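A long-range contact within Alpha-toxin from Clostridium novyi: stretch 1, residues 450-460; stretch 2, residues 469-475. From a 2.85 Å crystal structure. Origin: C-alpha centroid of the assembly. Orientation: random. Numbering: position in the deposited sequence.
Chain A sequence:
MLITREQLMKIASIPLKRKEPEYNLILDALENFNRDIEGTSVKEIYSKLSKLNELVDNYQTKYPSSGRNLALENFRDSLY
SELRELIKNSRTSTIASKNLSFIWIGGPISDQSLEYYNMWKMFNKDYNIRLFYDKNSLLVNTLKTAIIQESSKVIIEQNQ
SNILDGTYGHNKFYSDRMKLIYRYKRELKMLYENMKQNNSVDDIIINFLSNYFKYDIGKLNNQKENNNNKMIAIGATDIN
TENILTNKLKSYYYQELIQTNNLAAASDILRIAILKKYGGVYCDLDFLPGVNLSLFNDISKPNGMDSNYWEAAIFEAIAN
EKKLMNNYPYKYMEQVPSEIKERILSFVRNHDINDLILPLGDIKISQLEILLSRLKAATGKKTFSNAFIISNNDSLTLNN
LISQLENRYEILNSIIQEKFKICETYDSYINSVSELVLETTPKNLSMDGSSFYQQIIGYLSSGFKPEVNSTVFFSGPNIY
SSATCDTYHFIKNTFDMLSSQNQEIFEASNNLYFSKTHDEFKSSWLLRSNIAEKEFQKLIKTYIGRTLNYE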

ATOM      1  N   SER A 450      -3.666  11.867  15.353  1.00 61.40           N
ATOM      2  CA  SER A 450      -4.842  12.716  15.183  1.00 59.95           C
ATOM      3  C   SER A 450      -5.333  12.674  13.740  1.00 58.74           C
ATOM      4  O   SER A 450      -6.512  12.426  13.501  1.00 58.61           O
ATOM      5  CB  SER A 450      -4.538  14.154  15.616  1.00 60.24           C
ATOM      6  OG  SER A 450      -5.688  14.782  16.176  1.00 60.47           O
ATOM      7  N   SER A 451      -4.427  12.894  12.787  1.00 57.32           N
ATOM      8  CA  SER A 451      -4.751  12.787  11.360  1.00 56.19           C
ATOM      9  C   SER A 451      -5.486  11.500  10.993  1.00 55.29           C
ATOM     10  O   SER A 451      -6.356  11.499  10.114  1.00 54.99           O
ATOM     11  CB  SER A 451      -3.490  12.883  10.518  1.00 56.16           C
ATOM     12  OG  SER A 451      -3.301  14.218  10.079  1.00 57.25           O
ATOM     13  N   PHE A 452      -5.123  10.409  11.664  1.00 54.08           N
ATOM     14  CA  PHE A 452      -5.744   9.124  11.421  1.00 52.89           C
ATOM     15  C   PHE A 452      -7.220   9.120  11.819  1.00 52.65           C
ATOM     16  O   PHE A 452      -8.076   8.823  10.986  1.00 52.53           O
ATOM     17  CB  PHE A 452      -4.995   8.003  12.137  1.00 52.56           C
ATOM     18  CG  PHE A 452      -5.724   6.695  12.123  1.00 51.12           C
ATOM     19  CD1 PHE A 452      -5.701   5.886  10.991  1.00 49.92           C
ATOM     20  CD2 PHE A 452      -6.452   6.278  13.234  1.00 49.68           C
ATOM     21  CE1 PHE A 452      -6.377   4.675  10.969  1.00 49.32           C
ATOM     22  CE2 PHE A 452      -7.135   5.071  13.226  1.00 49.48           C
ATOM     23  CZ  PHE A 452      -7.097   4.263  12.089  1.00 49.36           C
ATOM     24  N   TYR A 453      -7.514   9.444  13.081  1.00 52.09           N
ATOM     25  CA  TYR A 453      -8.898   9.424  13.568  1.00 51.52           C
ATOM     26  C   TYR A 453      -9.828  10.354  12.789  1.00 51.57           C
ATOM     27  O   TYR A 453     -11.023  10.076  12.643  1.00 51.46           O
ATOM     28  CB  TYR A 453      -8.958   9.722  15.059  1.00 51.33           C
ATOM     29  CG  TYR A 453      -8.648   8.528  15.932  1.00 50.37           C
ATOM     30  CD1 TYR A 453      -7.334   8.172  16.217  1.00 49.77           C
ATOM     31  CD2 TYR A 453      -9.672   7.759  16.479  1.00 49.44           C
ATOM     32  CE1 TYR A 453      -7.049   7.075  17.027  1.00 49.60           C
ATOM     33  CE2 TYR A 453      -9.396   6.662  17.288  1.00 49.20           C
ATOM     34  CZ  TYR A 453      -8.084   6.328  17.557  1.00 49.26           C
ATOM     35  OH  TYR A 453      -7.801   5.249  18.360  1.00 49.67           O
ATOM     36  N   GLN A 454      -9.268  11.445  12.274  1.00 51.48           N
ATOM     37  CA  GLN A 454     -10.001  12.348  11.397  1.00 51.74           C
ATOM     38  C   GLN A 454     -10.438  11.717  10.056  1.00 51.45           C
ATOM     39  O   GLN A 454     -11.293  12.275   9.355  1.00 51.89           O
ATOM     40  CB  GLN A 454      -9.194  13.630  11.168  1.00 51.68           C
ATOM     41  CG  GLN A 454      -9.260  14.611  12.345  1.00 52.46           C
ATOM     42  CD  GLN A 454      -8.192  15.711  12.288  1.00 52.28           C
ATOM     43  OE1 GLN A 454      -7.838  16.207  11.217  1.00 52.59           O
ATOM     44  NE2 GLN A 454      -7.686  16.097  13.454  1.00 52.69           N
ATOM     45  N   GLN A 455      -9.871  10.558   9.709  1.00 50.99           N
ATOM     46  CA  GLN A 455     -10.182   9.885   8.436  1.00 50.52           C
ATOM     47  C   GLN A 455     -11.404   8.981   8.469  1.00 50.11           C
ATOM     48  O   GLN A 455     -12.050   8.766   7.443  1.00 50.10           O
ATOM     49  CB  GLN A 455      -8.983   9.085   7.936  1.00 50.38           C
ATOM     50  CG  GLN A 455      -8.442   9.576   6.624  1.00 50.68           C
ATOM     51  CD  GLN A 455      -8.178  11.057   6.620  1.00 51.24           C
ATOM     52  OE1 GLN A 455      -7.692  11.619   7.604  1.00 52.86           O
ATOM     53  NE2 GLN A 455      -8.493  11.705   5.511  1.00 51.49           N
ATOM     54  N   ILE A 456     -11.703   8.460   9.652  1.00 49.59           N
ATOM     55  CA  ILE A 456     -12.789   7.516   9.857  1.00 49.40           C
ATOM     56  C   ILE A 456     -14.136   7.978   9.280  1.00 49.65           C
ATOM     57  O   ILE A 456     -14.839   7.185   8.648  1.00 49.74           O
ATOM     58  CB  ILE A 456     -12.929   7.187  11.353  1.00 49.37           C
ATOM     59  CG1 ILE A 456     -11.648   6.521  11.873  1.00 49.11           C
ATOM     60  CG2 ILE A 456     -14.137   6.306  11.598  1.00 49.26           C
ATOM     61  CD1 ILE A 456     -11.465   6.604  13.384  1.00 48.19           C
ATOM     62  N   ILE A 457     -14.489   9.249   9.489  1.00 49.86           N
ATOM     63  CA  ILE A 457     -15.767   9.795   8.987  1.00 50.00           C
ATOM     64  C   ILE A 457     -15.926   9.688   7.465  1.00 49.62           C
ATOM     65  O   ILE A 457     -16.993   9.307   6.978  1.00 49.81           O
ATOM     66  CB  ILE A 457     -16.050  11.273   9.443  1.00 50.09           C
ATOM     67  CG1 ILE A 457     -14.873  12.215   9.103  1.00 50.77           C
ATOM     68  CG2 ILE A 457     -16.415  11.324  10.931  1.00 49.94           C
ATOM     69  CD1 ILE A 457     -15.319  13.628   8.589  1.00 50.48           C
ATOM     70  N   GLY A 458     -14.865  10.012   6.727  1.00 49.19           N
ATOM     71  CA  GLY A 458     -14.903   9.982   5.270  1.00 48.60           C
ATOM     72  C   GLY A 458     -14.530   8.645   4.649  1.00 48.23           C
ATOM     73  O   GLY A 458     -14.227   8.585   3.460  1.00 48.34           O
ATOM     74  N   TYR A 459     -14.558   7.573   5.439  1.00 47.70           N
ATOM     75  CA  TYR A 459     -14.209   6.238   4.945  1.00 47.28           C
ATOM     76  C   TYR A 459     -15.174   5.716   3.865  1.00 47.26           C
ATOM     77  O   TYR A 459     -14.748   5.432   2.746  1.00 47.10           O
ATOM     78  CB  TYR A 459     -14.092   5.254   6.117  1.00 47.20           C
ATOM     79  CG  TYR A 459     -13.901   3.800   5.738  1.00 46.21           C
ATOM     80  CD1 TYR A 459     -12.689   3.338   5.204  1.00 45.35           C
ATOM     81  CD2 TYR A 459     -14.924   2.878   5.942  1.00 45.66           C
ATOM     82  CE1 TYR A 459     -12.516   1.987   4.862  1.00 44.55           C
ATOM     83  CE2 TYR A 459     -14.763   1.531   5.610  1.00 45.17           C
ATOM     84  CZ  TYR A 459     -13.562   1.093   5.069  1.00 44.45           C
ATOM     85  OH  TYR A 459     -13.427  -0.240   4.750  1.00 43.24           O
ATOM     86  N   LEU A 460     -16.462   5.615   4.199  1.00 47.27           N
ATOM     87  CA  LEU A 460     -17.477   5.100   3.274  1.00 47.21           C
ATOM     88  C   LEU A 460     -17.548   5.852   1.969  1.00 47.47           C
ATOM     89  O   LEU A 460     -17.939   5.286   0.957  1.00 47.68           O
ATOM     90  CB  LEU A 460     -18.866   5.121   3.897  1.00 46.96           C
ATOM     91  CG  LEU A 460     -19.298   4.033   4.872  1.00 46.70           C
ATOM     92  CD1 LEU A 460     -20.800   4.087   4.973  1.00 46.18           C
ATOM     93  CD2 LEU A 460     -18.857   2.651   4.437  1.00 46.33           C
ATOM     94  N   ASN A 469      -9.590  10.221  -0.279  1.00 55.93           N
ATOM     95  CA  ASN A 469      -8.729   9.051  -0.435  1.00 55.01           C
ATOM     96  C   ASN A 469      -8.387   8.420   0.915  1.00 54.13           C
ATOM     97  O   ASN A 469      -7.258   8.525   1.396  1.00 53.92           O
ATOM     98  CB  ASN A 469      -7.452   9.434  -1.184  1.00 55.19           C
ATOM     99  CG  ASN A 469      -6.756   8.236  -1.810  1.00 55.80           C
ATOM    100  OD1 ASN A 469      -6.633   7.168  -1.199  1.00 55.93           O
ATOM    101  ND2 ASN A 469      -6.288   8.413  -3.042  1.00 56.25           N
ATOM    102  N   SER A 470      -9.368   7.752   1.509  1.00 53.19           N
ATOM    103  CA  SER A 470      -9.248   7.231   2.865  1.00 52.49           C
ATOM    104  C   SER A 470      -8.249   6.092   3.072  1.00 51.86           C
ATOM    105  O   SER A 470      -7.660   5.980   4.155  1.00 52.06           O
ATOM    106  CB  SER A 470     -10.618   6.796   3.390  1.00 52.60           C
ATOM    107  OG  SER A 470     -11.243   7.845   4.117  1.00 53.47           O
ATOM    108  N   THR A 471      -8.050   5.254   2.058  1.00 50.70           N
ATOM    109  CA  THR A 471      -7.393   3.952   2.287  1.00 49.60           C
ATOM    110  C   THR A 471      -5.869   3.960   2.379  1.00 48.53           C
ATOM    111  O   THR A 471      -5.254   2.935   2.683  1.00 48.29           O
ATOM    112  CB  THR A 471      -7.853   2.883   1.284  1.00 49.71           C
ATOM    113  OG1 THR A 471      -7.262   3.144   0.005  1.00 49.51           O
ATOM    114  CG2 THR A 471      -9.391   2.866   1.196  1.00 49.52           C
ATOM    115  N   VAL A 472      -5.273   5.121   2.132  1.00 47.34           N
ATOM    116  CA  VAL A 472      -3.848   5.323   2.384  1.00 46.21           C
ATOM    117  C   VAL A 472      -3.570   5.117   3.872  1.00 45.42           C
ATOM    118  O   VAL A 472      -2.501   4.634   4.239  1.00 45.29           O
ATOM    119  CB  VAL A 472      -3.368   6.742   1.963  1.00 46.13           C
ATOM    120  CG1 VAL A 472      -1.854   6.779   1.848  1.00 45.65           C
ATOM    121  CG2 VAL A 472      -3.996   7.157   0.643  1.00 46.08           C
ATOM    122  N   PHE A 473      -4.552   5.477   4.706  1.00 44.49           N
ATOM    123  CA  PHE A 473      -4.446   5.441   6.173  1.00 43.55           C
ATOM    124  C   PHE A 473      -4.743   4.075   6.787  1.00 42.63           C
ATOM    125  O   PHE A 473      -4.318   3.793   7.911  1.00 42.41           O
ATOM    126  CB  PHE A 473      -5.401   6.462   6.803  1.00 43.76           C
ATOM    127  CG  PHE A 473      -5.002   7.898   6.586  1.00 44.80           C
ATOM    128  CD1 PHE A 473      -5.244   8.535   5.361  1.00 45.75           C
ATOM    129  CD2 PHE A 473      -4.406   8.626   7.613  1.00 45.11           C
ATOM    130  CE1 PHE A 473      -4.882   9.877   5.160  1.00 45.54           C
ATOM    131  CE2 PHE A 473      -4.043   9.960   7.422  1.00 45.39           C
ATOM    132  CZ  PHE A 473      -4.283  10.586   6.192  1.00 45.30           C
ATOM    133  N   PHE A 474      -5.484   3.239   6.061  1.00 41.68           N
ATOM    134  CA  PHE A 474      -5.943   1.965   6.614  1.00 40.71           C
ATOM    135  C   PHE A 474      -5.248   0.735   6.051  1.00 39.96           C
ATOM    136  O   PHE A 474      -4.979  -0.205   6.794  1.00 39.53           O
ATOM    137  CB  PHE A 474      -7.463   1.838   6.494  1.00 40.85           C
ATOM    138  CG  PHE A 474      -8.209   2.967   7.142  1.00 40.95           C
ATOM    139  CD1 PHE A 474      -8.579   4.081   6.405  1.00 41.60           C
ATOM    140  CD2 PHE A 474      -8.522   2.926   8.492  1.00 40.89           C
ATOM    141  CE1 PHE A 474      -9.255   5.132   7.005  1.00 41.70           C
ATOM    142  CE2 PHE A 474      -9.200   3.972   9.098  1.00 40.53           C
ATOM    143  CZ  PHE A 474      -9.562   5.074   8.358  1.00 40.87           C
ATOM    144  N   SER A 475      -4.947   0.743   4.754  1.00 39.27           N
ATOM    145  CA  SER A 475      -4.302  -0.415   4.123  1.00 38.67           C
ATOM    146  C   SER A 475      -3.103  -0.063   3.246  1.00 37.99           C
ATOM    147  O   SER A 475      -2.296  -0.928   2.898  1.00 37.95           O
ATOM    148  CB  SER A 475      -5.327  -1.234   3.329  1.00 38.68           C
ATOM    149  OG  SER A 475      -5.873  -0.475   2.264  1.00 39.14           O
TER

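Two short segments of one chain meet here with almost no polar cross-linking, and the contact works by aromatic fit. Stretch 1 enters as helix at Ser450 and keeps helical phi/psi angles through Ile457, though its regular bonding lapses; stretch 2 has the same backbone shape from Ser470 to Phe473. The two run antiparallel in register: Ser470 lies beside Tyr459, their CA atoms 5.5 Å apart, while Phe473 lies beside Phe452, CA to CA 6.5 Å. Together they bury 478 Å².

Asn469 points its CA-to-CB bond away and contributes next to nothing. Ser470 comes next, directed toward stretch 1, where the backbones come close. Its OG donates a weak hydrogen bond to Gly458 O, at 3.1 Å, the one hydrogen bond assigned across the contact. The same OG sits 3.5 Å from Tyr459 CA, so the hydroxyl is packed against the backbone as well as bonded to it.

Thr471 points sideways and Val472 is out of reach; neither makes a close contact with stretch 1. Their backbone still matters: Thr471 O accepts from Ser475 N at 3.0 Å, just as Ser470 O accepts from Phe473 N at 3.2 Å, and these bonds help hold the turn that carries the two phenylalanines.

Phe473, chi1 in m, points toward stretch 1 and lays a ring face under the aliphatic part of Gln455. Gln455 CG stands 3.8 Å from the centroid of the Phe473 ring and only 20° off its normal, a CH-pi contact that lets a polar residue use its CG methylene as hydrophobic surface. Beside it, Phe473 CB meets Phe452 CD1 at 4.2 Å, and Phe473 O approaches the edge of the Phe452 ring, 3.8 Å from CE1, where the ring's slightly positive hydrogens suit a carbonyl oxygen.

Phe474, also m and pointing toward stretch 1, is buried among several side chains. Its CE2 touches Phe452 CE1 at 3.5 Å, the two ring planes inclined at 54°. Tyr459 turns its edge to the Phe474 face, centroids of the two rings 5.6 Å apart, a favorable match of ring hydrogens to pi electrons. Ile456 points its CA-to-CB bond away, yet its CG1 still comes within 4.3 Å of Phe474 CZ.

The rule is economical: a small serine where the backbones come close, then consecutive phenylalanines that share Phe452 and Gln455 as neighbors, with the Gln455 CG over a face of Phe473 and the Tyr459 edge toward a face of Phe474.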